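Local coordinates for DNA topoisomerase 2-associated protein PAT1 (Saccharomyces cerevisiae, PDB 5LMG) that activates mRNA decapping and represses translation in yeast, its C-terminal domain directly binding the decapping enzyme Dcp2 and the exonuclease Xrn1, at residues R190-V194 with S195-T199; T199-I202 with G203-I207; K249-L252 with I253-P256; M272-A275 with Y276-A279. The protein carries 2 engineered substitutions. All coordinates share one frame; numbering follows the deposited sequence.

Contact 1 (R190-V194 with S195-T199); sequences RNNNV and SFLTT
Between Asn193 and Thr198 the backbone winds into a single short helical turn: Leu197 N bonds to Asn193 O at 3.3 Å and Thr198 N to Val194 O at 3.1 Å. Asn193 sits at the N-cap. With CG anti to the backbone N (chi1 179°), its amide folds back over the first turn, and OD1 accepts from Phe196 N at 3.0 Å. The donor stands 38° out of the amide plane, above the carbonyl and not on a lone pair. Asparagine suits this place because a short side chain ending in a carbonyl can meet a first-turn amide for which no preceding turn supplies a carbonyl. Beside it, CB of Asn192 rests against Leu197 CD1 at 3.7 Å, the two side chains crossing at about a right angle, while the amide of Asn192 is held by Ser133 through OD1 and by the carbonyls of Leu188 and Phe129 through ND2. At the far end, hydroxyls take over: Thr198 OG1 bonds to Ser195 O at 2.7 Å, and Phe196 O receives both N and OG1 of Thr199. Val194 and Thr198 pack on helix 234-246. The arrangement is a classical asparagine N-cap opening the brief helix 194-197, which links helices 178-191 and 201-216.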
loop_
_atom_site.group_PDB
_atom_site.type_symbol
_atom_site.label_atom_id
_atom_site.label_comp_id
_atom_site.label_asym_id
_atom_site.label_seq_id
_atom_site.Cartn_x
_atom_site.Cartn_y
_atom_site.Cartn_z
ATOM N N ARG A 190 -14.559 4.006 9.007
ATOM C CA ARG A 190 -15.608 4.967 9.353
ATOM C C ARG A 190 -15.488 6.354 8.713
ATOM O O ARG A 190 -16.508 7.022 8.528
ATOM C CB ARG A 190 -15.717 5.121 10.880
ATOM C CG ARG A 190 -16.221 3.876 11.566
ATOM C CD ARG A 190 -16.229 4.048 13.066
ATOM N NE ARG A 190 -16.901 2.928 13.716
ATOM C CZ ARG A 190 -16.759 2.610 14.999
ATOM N NH1 ARG A 190 -15.958 3.325 15.785
ATOM N NH2 ARG A 190 -17.422 1.579 15.510
ATOM N N ASN A 191 -14.270 6.800 8.412
ATOM C CA ASN A 191 -14.040 8.155 7.895
ATOM C C ASN A 191 -13.727 8.239 6.402
ATOM O O ASN A 191 -13.491 9.335 5.885
ATOM C CB ASN A 191 -12.939 8.829 8.717
ATOM C CG ASN A 191 -13.328 8.963 10.169
ATOM O OD1 ASN A 191 -14.140 9.813 10.546
ATOM N ND2 ASN A 191 -12.828 8.065 11.003
ATOM N N ASN A 192 -13.716 7.093 5.711
ATOM C CA ASN A 192 -13.360 7.038 4.294
ATOM C C ASN A 192 -14.213 6.072 3.510
ATOM O O ASN A 192 -14.675 5.065 4.056
ATOM C CB ASN A 192 -11.898 6.573 4.148
ATOM C CG ASN A 192 -10.886 7.440 4.844
ATOM O OD1 ASN A 192 -10.495 8.495 4.339
ATOM N ND2 ASN A 192 -10.444 7.012 6.019
ATOM N N ASN A 193 -14.329 6.337 2.189
ATOM C CA ASN A 193 -14.920 5.417 1.236
ATOM C C ASN A 193 -13.728 4.465 1.004
ATOM O O ASN A 193 -12.739 4.859 0.371
ATOM C CB ASN A 193 -15.297 6.140 -0.073
ATOM C CG ASN A 193 -15.903 5.247 -1.135
ATOM O OD1 ASN A 193 -15.368 4.194 -1.510
ATOM N ND2 ASN A 193 -17.029 5.669 -1.665
ATOM N N VAL A 194 -13.792 3.260 1.604
ATOM C CA VAL A 194 -12.739 2.234 1.564
ATOM C C VAL A 194 -12.424 1.812 0.117
ATOM O O VAL A 194 -11.246 1.727 -0.236
ATOM C CB VAL A 194 -13.028 1.028 2.510
ATOM C CG1 VAL A 194 -11.842 0.067 2.571
ATOM C CG2 VAL A 194 -13.381 1.502 3.919
ATOM N N SER A 195 -13.460 1.612 -0.727
ATOM C CA SER A 195 -13.266 1.246 -2.133
ATOM C C SER A 195 -12.431 2.304 -2.893
ATOM O O SER A 195 -11.570 1.922 -3.687
ATOM C CB SER A 195 -14.600 0.998 -2.826
ATOM O OG SER A 195 -14.378 0.662 -4.185
ATOM N N PHE A 196 -12.662 3.618 -2.631
ATOM C CA PHE A 196 -11.843 4.671 -3.227
ATOM C C PHE A 196 -10.372 4.507 -2.799
ATOM O O PHE A 196 -9.496 4.584 -3.656
ATOM C CB PHE A 196 -12.355 6.099 -2.910
ATOM C CG PHE A 196 -11.368 7.181 -3.334
ATOM C CD1 PHE A 196 -11.156 7.465 -4.682
ATOM C CD2 PHE A 196 -10.608 7.864 -2.388
ATOM C CE1 PHE A 196 -10.212 8.427 -5.076
ATOM C CE2 PHE A 196 -9.672 8.836 -2.781
ATOM C CZ PHE A 196 -9.480 9.110 -4.124
ATOM N N LEU A 197 -10.111 4.227 -1.496
ATOM C CA LEU A 197 -8.746 4.035 -0.962
ATOM C C LEU A 197 -7.982 2.901 -1.665
ATOM O O LEU A 197 -6.766 3.012 -1.874
ATOM C CB LEU A 197 -8.743 3.807 0.565
ATOM C CG LEU A 197 -9.213 4.951 1.474
ATOM C CD1 LEU A 197 -9.005 4.578 2.935
ATOM C CD2 LEU A 197 -8.492 6.290 1.156
ATOM N N THR A 198 -8.709 1.845 -2.078
ATOM C CA THR A 198 -8.135 0.692 -2.783
ATOM C C THR A 198 -7.776 0.976 -4.263
ATOM O O THR A 198 -7.107 0.148 -4.876
ATOM C CB THR A 198 -9.027 -0.542 -2.647
ATOM O OG1 THR A 198 -10.203 -0.370 -3.429
ATOM C CG2 THR A 198 -9.326 -0.909 -1.184
ATOM N N THR A 199 -8.221 2.124 -4.831
ATOM C CA THR A 199 -7.868 2.536 -6.210
ATOM C C THR A 199 -6.489 3.253 -6.194
ATOM O O THR A 199 -5.926 3.571 -7.246
ATOM C CB THR A 199 -8.960 3.400 -6.876
ATOM O OG1 THR A 199 -8.988 4.696 -6.286
ATOM C CG2 THR A 199 -10.349 2.741 -6.889
#

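Contact 2 (T199-I202 with G203-I207); sequences TSKI and GLNLI. With EDO (1,2-ethanediol), chain J.
Ser200 faces Gly203 across the first turn of helix 201-216, and its hydroxyl caps the N-terminus of the helix. OG lies anti to the backbone N (chi1 152°), a torsion that brings it to the amide of Gly203; OG accepts from Gly203 N at 3.0 Å in a nearly straight bond of 170°. Serine fits because its one-atom polar branch reaches that amide without crowding, and the same OG is hydrogen-bonded to Ser141 OG, which would help to fix its rotation. Main-chain bonds then follow four residues apart, beginning with Leu204 N to Ser200 O at 2.8 Å.

Along one side of the helix, Lys201 and Asn205 run side by side and point the same way. Lys201 CG lies 4.1 Å from Asn205 ND2, a loose contact of aliphatic chain against amide. Beyond CG the lysine stays extended and makes a cation-pi contact with Tyr276, whereas ND2 of the asparagine bonds to Gln161 OE1. A molecule of 1,2-ethanediol, probably from the crystallisation liquor, gives its O1 proton to Asn205 O at 2.7 Å.

On another side, the branch CG2 of Ile202 meets CD1 of Leu206 at 3.9 Å, the two chains set obliquely to one another. These branched hydrocarbons suit a buried surface that faces helix 151-174, where Ile202 touches Phe160 and Leu206 touches Ile168. Leu204 leans instead on Tyr276 and Phe280, so the start of helix 201-216 is wedged between helices 151-174 and 275-286, with helix 136-141 beside its N-cap.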
loop_
_atom_site.group_PDB
_atom_site.type_symbol
_atom_site.label_atom_id
_atom_site.label_comp_id
_atom_site.label_asym_id
_atom_site.label_seq_id
_atom_site.Cartn_x
_atom_site.Cartn_y
_atom_site.Cartn_z
ATOM N N THR A 199 -8.221 2.124 -4.831
ATOM C CA THR A 199 -7.868 2.536 -6.210
ATOM C C THR A 199 -6.489 3.253 -6.194
ATOM O O THR A 199 -5.926 3.571 -7.246
ATOM C CB THR A 199 -8.960 3.400 -6.876
ATOM O OG1 THR A 199 -8.988 4.696 -6.286
ATOM C CG2 THR A 199 -10.349 2.741 -6.889
ATOM N N SER A 200 -5.956 3.489 -4.984
ATOM C CA SER A 200 -4.672 4.140 -4.747
ATOM C C SER A 200 -3.633 3.134 -4.259
ATOM O O SER A 200 -3.914 2.346 -3.350
ATOM C CB SER A 200 -4.846 5.283 -3.745
ATOM O OG SER A 200 -3.683 5.570 -2.987
ATOM N N LYS A 201 -2.416 3.192 -4.836
ATOM C CA LYS A 201 -1.297 2.338 -4.441
ATOM C C LYS A 201 -0.952 2.527 -2.939
ATOM O O LYS A 201 -0.787 1.537 -2.236
ATOM C CB LYS A 201 -0.072 2.565 -5.340
ATOM C CG LYS A 201 1.060 1.570 -5.108
ATOM C CD LYS A 201 2.257 1.879 -5.989
ATOM C CE LYS A 201 3.149 0.681 -6.162
ATOM N NZ LYS A 201 4.251 0.952 -7.120
ATOM N N ILE A 202 -0.906 3.787 -2.461
ATOM C CA ILE A 202 -0.636 4.157 -1.056
ATOM C C ILE A 202 -1.764 3.655 -0.149
ATOM O O ILE A 202 -1.487 3.055 0.889
ATOM C CB ILE A 202 -0.372 5.689 -0.874
ATOM C CG1 ILE A 202 0.758 6.223 -1.815
ATOM C CG2 ILE A 202 -0.110 6.072 0.611
ATOM C CD1 ILE A 202 2.179 5.547 -1.682
ATOM N N GLY A 203 -3.010 3.919 -0.553
ATOM C CA GLY A 203 -4.208 3.487 0.162
ATOM C C GLY A 203 -4.227 1.990 0.368
ATOM O O GLY A 203 -4.355 1.528 1.507
ATOM N N LEU A 204 -4.004 1.230 -0.730
ATOM C CA LEU A 204 -3.969 -0.229 -0.701
ATOM C C LEU A 204 -2.869 -0.767 0.210
ATOM O O LEU A 204 -3.141 -1.661 1.015
ATOM C CB LEU A 204 -3.867 -0.833 -2.109
ATOM C CG LEU A 204 -4.326 -2.292 -2.232
ATOM C CD1 LEU A 204 -5.861 -2.414 -2.107
ATOM C CD2 LEU A 204 -3.866 -2.895 -3.546
ATOM N N ASN A 205 -1.640 -0.222 0.085
ATOM C CA ASN A 205 -0.501 -0.627 0.914
ATOM C C ASN A 205 -0.727 -0.313 2.398
ATOM O O ASN A 205 -0.359 -1.127 3.239
ATOM C CB ASN A 205 0.790 -0.038 0.406
ATOM C CG ASN A 205 1.265 -0.608 -0.916
ATOM O OD1 ASN A 205 0.772 -1.632 -1.411
ATOM N ND2 ASN A 205 2.226 0.060 -1.530
ATOM N N LEU A 206 -1.371 0.828 2.718
ATOM C CA LEU A 206 -1.691 1.173 4.108
ATOM C C LEU A 206 -2.688 0.175 4.703
ATOM O O LEU A 206 -2.525 -0.215 5.858
ATOM C CB LEU A 206 -2.222 2.610 4.245
ATOM C CG LEU A 206 -1.155 3.707 4.283
ATOM C CD1 LEU A 206 -1.762 5.075 4.027
ATOM C CD2 LEU A 206 -0.434 3.711 5.607
ATOM N N ILE A 207 -3.687 -0.271 3.906
ATOM C CA ILE A 207 -4.682 -1.251 4.357
ATOM C C ILE A 207 -3.978 -2.597 4.617
ATOM O O ILE A 207 -4.176 -3.171 5.682
ATOM C CB ILE A 207 -5.919 -1.359 3.413
ATOM C CG1 ILE A 207 -6.696 -0.022 3.364
ATOM C CG2 ILE A 207 -6.866 -2.506 3.847
ATOM C CD1 ILE A 207 -7.584 0.186 2.117
HETATM C C1 EDO J . 2.260 -3.655 2.229
HETATM O O1 EDO J . 1.976 -2.316 2.564
HETATM C C2 EDO J . 2.374 -3.755 0.694
HETATM O O2 EDO J . 2.199 -5.100 0.298
#

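Contact 3 (K249-L252 with I253-P256); sequences KIQL and IFPP. With EDO (1,2-ethanediol), chain H.
A short 3-10 turn in the loop between helices 234-246 and 257-267 holds Ile250 and Gln251 against Ile253 and Phe254. Two bonds, each spanning three residues, define it: Ile253 N to Ile250 O at 3.3 Å and Phe254 N to Gln251 O at 3.1 Å. Both donors stand well above the carbonyl planes. Ile253 places CG1 between its backbone N and carbonyl carbon (chi1 75°), a torsion that brings CG1 to 3.1 Å from Ile250 O, while its hydrocarbon also packs on Ile277, Phe280 and Leu281. Phe254 turns an edge of its ring to Gln251 O, the nearest ring carbon being CD1 at 3.7 Å. Gln251, bent at chi2 (73°), swings its amide back so that NE2 lies 3.8 Å from Phe254 CB, with amide and ring planes 39° apart; NE2 itself bonds to Glu303. Pro255 and Pro256, lacking an amide N-H, suit the place where the turn gives way to extended chain ahead of helix 257-267. The C-H edge of the aromatic ring, carrying slight positive charge, is a compatible neighbour for a carbonyl oxygen, so Gln251 O probably gains a weak electrostatic contact beside its hydrogen bond to Phe254 N.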
loop_
_atom_site.group_PDB
_atom_site.type_symbol
_atom_site.label_atom_id
_atom_site.label_comp_id
_atom_site.label_asym_id
_atom_site.label_seq_id
_atom_site.Cartn_x
_atom_site.Cartn_y
_atom_site.Cartn_z
ATOM N N LYS A 249 -16.696 -4.850 -5.143
ATOM C CA LYS A 249 -15.767 -3.833 -5.655
ATOM C C LYS A 249 -14.278 -4.274 -5.619
ATOM O O LYS A 249 -13.410 -3.463 -5.941
ATOM C CB LYS A 249 -15.961 -2.504 -4.886
ATOM C CG LYS A 249 -17.341 -1.865 -5.084
ATOM C CD LYS A 249 -17.706 -0.860 -3.993
ATOM C CE LYS A 249 -18.328 -1.501 -2.771
ATOM N NZ LYS A 249 -18.790 -0.488 -1.785
ATOM N N ILE A 250 -13.991 -5.551 -5.244
ATOM C CA ILE A 250 -12.633 -6.117 -5.124
ATOM C C ILE A 250 -11.814 -5.985 -6.441
ATOM O O ILE A 250 -10.627 -5.656 -6.380
ATOM C CB ILE A 250 -12.637 -7.577 -4.562
ATOM C CG1 ILE A 250 -13.207 -7.605 -3.116
ATOM C CG2 ILE A 250 -11.225 -8.206 -4.580
ATOM C CD1 ILE A 250 -13.711 -9.030 -2.598
ATOM N N GLN A 251 -12.447 -6.195 -7.611
ATOM C CA GLN A 251 -11.796 -6.078 -8.923
ATOM C C GLN A 251 -11.231 -4.650 -9.197
ATOM O O GLN A 251 -10.227 -4.516 -9.907
ATOM C CB GLN A 251 -12.753 -6.562 -10.040
ATOM C CG GLN A 251 -12.523 -5.996 -11.454
ATOM C CD GLN A 251 -11.302 -6.557 -12.148
ATOM O OE1 GLN A 251 -11.173 -7.772 -12.357
ATOM N NE2 GLN A 251 -10.415 -5.674 -12.590
ATOM N N LEU A 252 -11.836 -3.609 -8.574
ATOM C CA LEU A 252 -11.425 -2.202 -8.749
ATOM C C LEU A 252 -10.012 -1.884 -8.210
ATOM O O LEU A 252 -9.479 -0.809 -8.479
ATOM C CB LEU A 252 -12.471 -1.236 -8.168
ATOM C CG LEU A 252 -13.908 -1.337 -8.715
ATOM C CD1 LEU A 252 -14.801 -0.297 -8.049
ATOM C CD2 LEU A 252 -13.956 -1.167 -10.249
ATOM N N ILE A 253 -9.397 -2.823 -7.481
ATOM C CA ILE A 253 -8.029 -2.677 -6.985
ATOM C C ILE A 253 -7.012 -2.811 -8.154
ATOM O O ILE A 253 -5.885 -2.336 -8.028
ATOM C CB ILE A 253 -7.718 -3.610 -5.782
ATOM C CG1 ILE A 253 -7.535 -5.085 -6.219
ATOM C CG2 ILE A 253 -8.763 -3.461 -4.650
ATOM C CD1 ILE A 253 -7.152 -6.050 -5.093
ATOM N N PHE A 254 -7.423 -3.449 -9.281
ATOM C CA PHE A 254 -6.592 -3.622 -10.487
ATOM C C PHE A 254 -6.854 -2.413 -11.410
ATOM O O PHE A 254 -7.981 -2.261 -11.883
ATOM C CB PHE A 254 -6.916 -4.951 -11.200
ATOM C CG PHE A 254 -6.509 -6.196 -10.446
ATOM C CD1 PHE A 254 -7.348 -6.755 -9.486
ATOM C CD2 PHE A 254 -5.284 -6.813 -10.697
ATOM C CE1 PHE A 254 -6.967 -7.909 -8.783
ATOM C CE2 PHE A 254 -4.908 -7.972 -10.006
ATOM C CZ PHE A 254 -5.760 -8.522 -9.061
ATOM N N PRO A 255 -5.860 -1.507 -11.617
ATOM C CA PRO A 255 -6.107 -0.309 -12.449
ATOM C C PRO A 255 -6.361 -0.610 -13.928
ATOM O O PRO A 255 -5.928 -1.670 -14.403
ATOM C CB PRO A 255 -4.828 0.532 -12.269
ATOM C CG PRO A 255 -4.141 -0.040 -11.076
ATOM C CD PRO A 255 -4.482 -1.505 -11.096
ATOM N N PRO A 256 -7.047 0.299 -14.673
ATOM C CA PRO A 256 -7.255 0.060 -16.110
ATOM C C PRO A 256 -5.938 0.015 -16.873
ATOM O O PRO A 256 -4.918 0.545 -16.419
ATOM C CB PRO A 256 -8.108 1.252 -16.572
ATOM C CG PRO A 256 -8.560 1.936 -15.332
ATOM C CD PRO A 256 -7.581 1.614 -14.271
HETATM C C1 EDO H . -4.645 -5.945 -15.346
HETATM O O1 EDO H . -4.177 -6.883 -14.386
HETATM C C2 EDO H . -5.411 -4.814 -14.621
HETATM O O2 EDO H . -4.532 -3.989 -13.848
#

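Contact 4 (M272-A275 with Y276-A279); sequences MDEA and YIWA. Engineered in segment 276-279: Ala279 (natural residue Gln). With EDO (1,2-ethanediol), chain H.
Extended chain at Met272 and Asp273 bends at Glu274 into helix 275-286, whose first turn is tied by Ile277 N to Glu274 O at 3.0 Å and Ala279 N to Ala275 O at 2.9 Å; a weak bond from Trp278 N also reaches Glu274 O. Asp273 reinforces the bend. Its OD1 accepts from Ala275 N at 3.2 Å, closing an Asx turn, and forms a salt bridge with Lys344; water 1 links it, weakly on the aspartate side, to Tyr276 N. Glu274 takes the N-cap position through its backbone, the carbonyl serving Ile277 N, while its side chain runs alongside Ile277, both pointing the same way, with CG 3.7 Å from Ile277 CD1. This aliphatic part suits the isoleucine, while the carboxylate continues into polar surroundings: OE1 takes a proton from water 2 at 2.7 Å, and the same water accepts from Trp278 NE1 at 3.0 Å, bridging acid and indole. A 1,2-ethanediol lies close to both carboxylate oxygens. Tyr276 CG stands between the backbone N and the carbonyl carbon (chi1 74°), which folds the ring back until CE1 meets Asp273 O at 3.4 Å edge-on, while Ile277 CG1 lies over a rim of one face. Ala279 is an engineered replacement of glutamine. The whole is a helix N-terminus introduced by an Asx turn, its first residues packed against helices 201-216 and 329-355.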
loop_
_atom_site.group_PDB
_atom_site.type_symbol
_atom_site.label_atom_id
_atom_site.label_comp_id
_atom_site.label_asym_id
_atom_site.label_seq_id
_atom_site.Cartn_x
_atom_site.Cartn_y
_atom_site.Cartn_z
ATOM N N MET A 272 3.863 -3.988 -15.804
ATOM C CA MET A 272 3.387 -3.209 -14.662
ATOM C C MET A 272 3.570 -4.054 -13.397
ATOM O O MET A 272 3.163 -5.215 -13.382
ATOM C CB MET A 272 1.914 -2.804 -14.856
ATOM C CG MET A 272 1.406 -1.826 -13.824
ATOM S SD MET A 272 2.021 -0.146 -14.093
ATOM C CE MET A 272 0.965 0.743 -12.987
ATOM N N ASP A 273 4.240 -3.502 -12.371
ATOM C CA ASP A 273 4.451 -4.223 -11.111
ATOM C C ASP A 273 3.137 -4.228 -10.314
ATOM O O ASP A 273 2.696 -3.179 -9.833
ATOM C CB ASP A 273 5.604 -3.616 -10.290
ATOM C CG ASP A 273 6.126 -4.480 -9.148
ATOM O OD1 ASP A 273 5.408 -5.414 -8.724
ATOM O OD2 ASP A 273 7.243 -4.203 -8.660
ATOM N N GLU A 274 2.504 -5.409 -10.210
ATOM C CA GLU A 274 1.245 -5.560 -9.482
ATOM C C GLU A 274 1.382 -6.456 -8.241
ATOM O O GLU A 274 0.360 -6.903 -7.685
ATOM C CB GLU A 274 0.109 -6.013 -10.423
ATOM C CG GLU A 274 -0.284 -4.918 -11.406
ATOM C CD GLU A 274 -1.616 -5.025 -12.123
ATOM O OE1 GLU A 274 -2.078 -6.160 -12.373
ATOM O OE2 GLU A 274 -2.171 -3.964 -12.490
ATOM N N ALA A 275 2.644 -6.663 -7.769
ATOM C CA ALA A 275 2.977 -7.458 -6.575
ATOM C C ALA A 275 2.234 -6.976 -5.330
ATOM O O ALA A 275 1.724 -7.809 -4.579
ATOM C CB ALA A 275 4.477 -7.466 -6.325
ATOM N N TYR A 276 2.120 -5.637 -5.148
ATOM C CA TYR A 276 1.399 -5.012 -4.028
ATOM C C TYR A 276 -0.121 -5.359 -4.048
ATOM O O TYR A 276 -0.751 -5.344 -2.992
ATOM C CB TYR A 276 1.611 -3.480 -4.022
ATOM C CG TYR A 276 0.855 -2.742 -5.106
ATOM C CD1 TYR A 276 1.300 -2.757 -6.426
ATOM C CD2 TYR A 276 -0.300 -2.019 -4.812
ATOM C CE1 TYR A 276 0.594 -2.103 -7.435
ATOM C CE2 TYR A 276 -1.012 -1.356 -5.813
ATOM C CZ TYR A 276 -0.551 -1.390 -7.122
ATOM O OH TYR A 276 -1.228 -0.750 -8.127
ATOM N N ILE A 277 -0.701 -5.631 -5.241
ATOM C CA ILE A 277 -2.125 -5.996 -5.362
ATOM C C ILE A 277 -2.318 -7.413 -4.831
ATOM O O ILE A 277 -3.231 -7.648 -4.037
ATOM C CB ILE A 277 -2.688 -5.827 -6.807
ATOM C CG1 ILE A 277 -2.555 -4.367 -7.299
ATOM C CG2 ILE A 277 -4.147 -6.308 -6.872
ATOM C CD1 ILE A 277 -2.846 -4.122 -8.794
ATOM N N TRP A 278 -1.453 -8.356 -5.286
ATOM C CA TRP A 278 -1.511 -9.754 -4.844
ATOM C C TRP A 278 -1.142 -9.884 -3.367
ATOM O O TRP A 278 -1.666 -10.778 -2.714
ATOM C CB TRP A 278 -0.668 -10.675 -5.749
ATOM C CG TRP A 278 -1.137 -10.684 -7.178
ATOM C CD1 TRP A 278 -0.557 -10.036 -8.232
ATOM C CD2 TRP A 278 -2.352 -11.268 -7.683
ATOM N NE1 TRP A 278 -1.315 -10.206 -9.368
ATOM C CE2 TRP A 278 -2.435 -10.942 -9.056
ATOM C CE3 TRP A 278 -3.382 -12.038 -7.106
ATOM C CZ2 TRP A 278 -3.489 -11.386 -9.871
ATOM C CZ3 TRP A 278 -4.442 -12.450 -7.905
ATOM C CH2 TRP A 278 -4.492 -12.125 -9.269
ATOM N N ALA A 279 -0.282 -8.973 -2.835
ATOM C CA ALA A 279 0.096 -8.946 -1.410
ATOM C C ALA A 279 -1.121 -8.527 -0.575
ATOM O O ALA A 279 -1.396 -9.143 0.457
ATOM C CB ALA A 279 1.271 -8.007 -1.176
HETATM C C1 EDO H . -4.645 -5.945 -15.346
HETATM O O1 EDO H . -4.177 -6.883 -14.386
HETATM C C2 EDO H . -5.411 -4.814 -14.621
HETATM O O2 EDO H . -4.532 -3.989 -13.848
HETATM O O HOH W 1 4.427 -4.071 -6.356
HETATM O O HOH W 2 -1.808 -8.785 -11.950
#

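How the contacts relate
All four contacts lie at turns or helix starts of one helical domain. Contact 2, its centre about 4 Å from the centre of the chain, is the most buried; contacts 1, 3 and 4 are partly buried. Contacts 1 and 2 share Thr199 and start successive helices by side-chain capping, with asparagine in one and serine in the other. Contact 4 instead uses an Asx turn and water bridges, while contact 3 relies on a 3-10 turn followed by two prolines. Hydrocarbon contacts join them: CB of Thr198 and CD1 of Leu204 both pack on Ile253, which meets Ile277 in turn. Contacts 3 and 4 also touch the same 1,2-ethanediol, whereas contacts 1 and 4 do not touch.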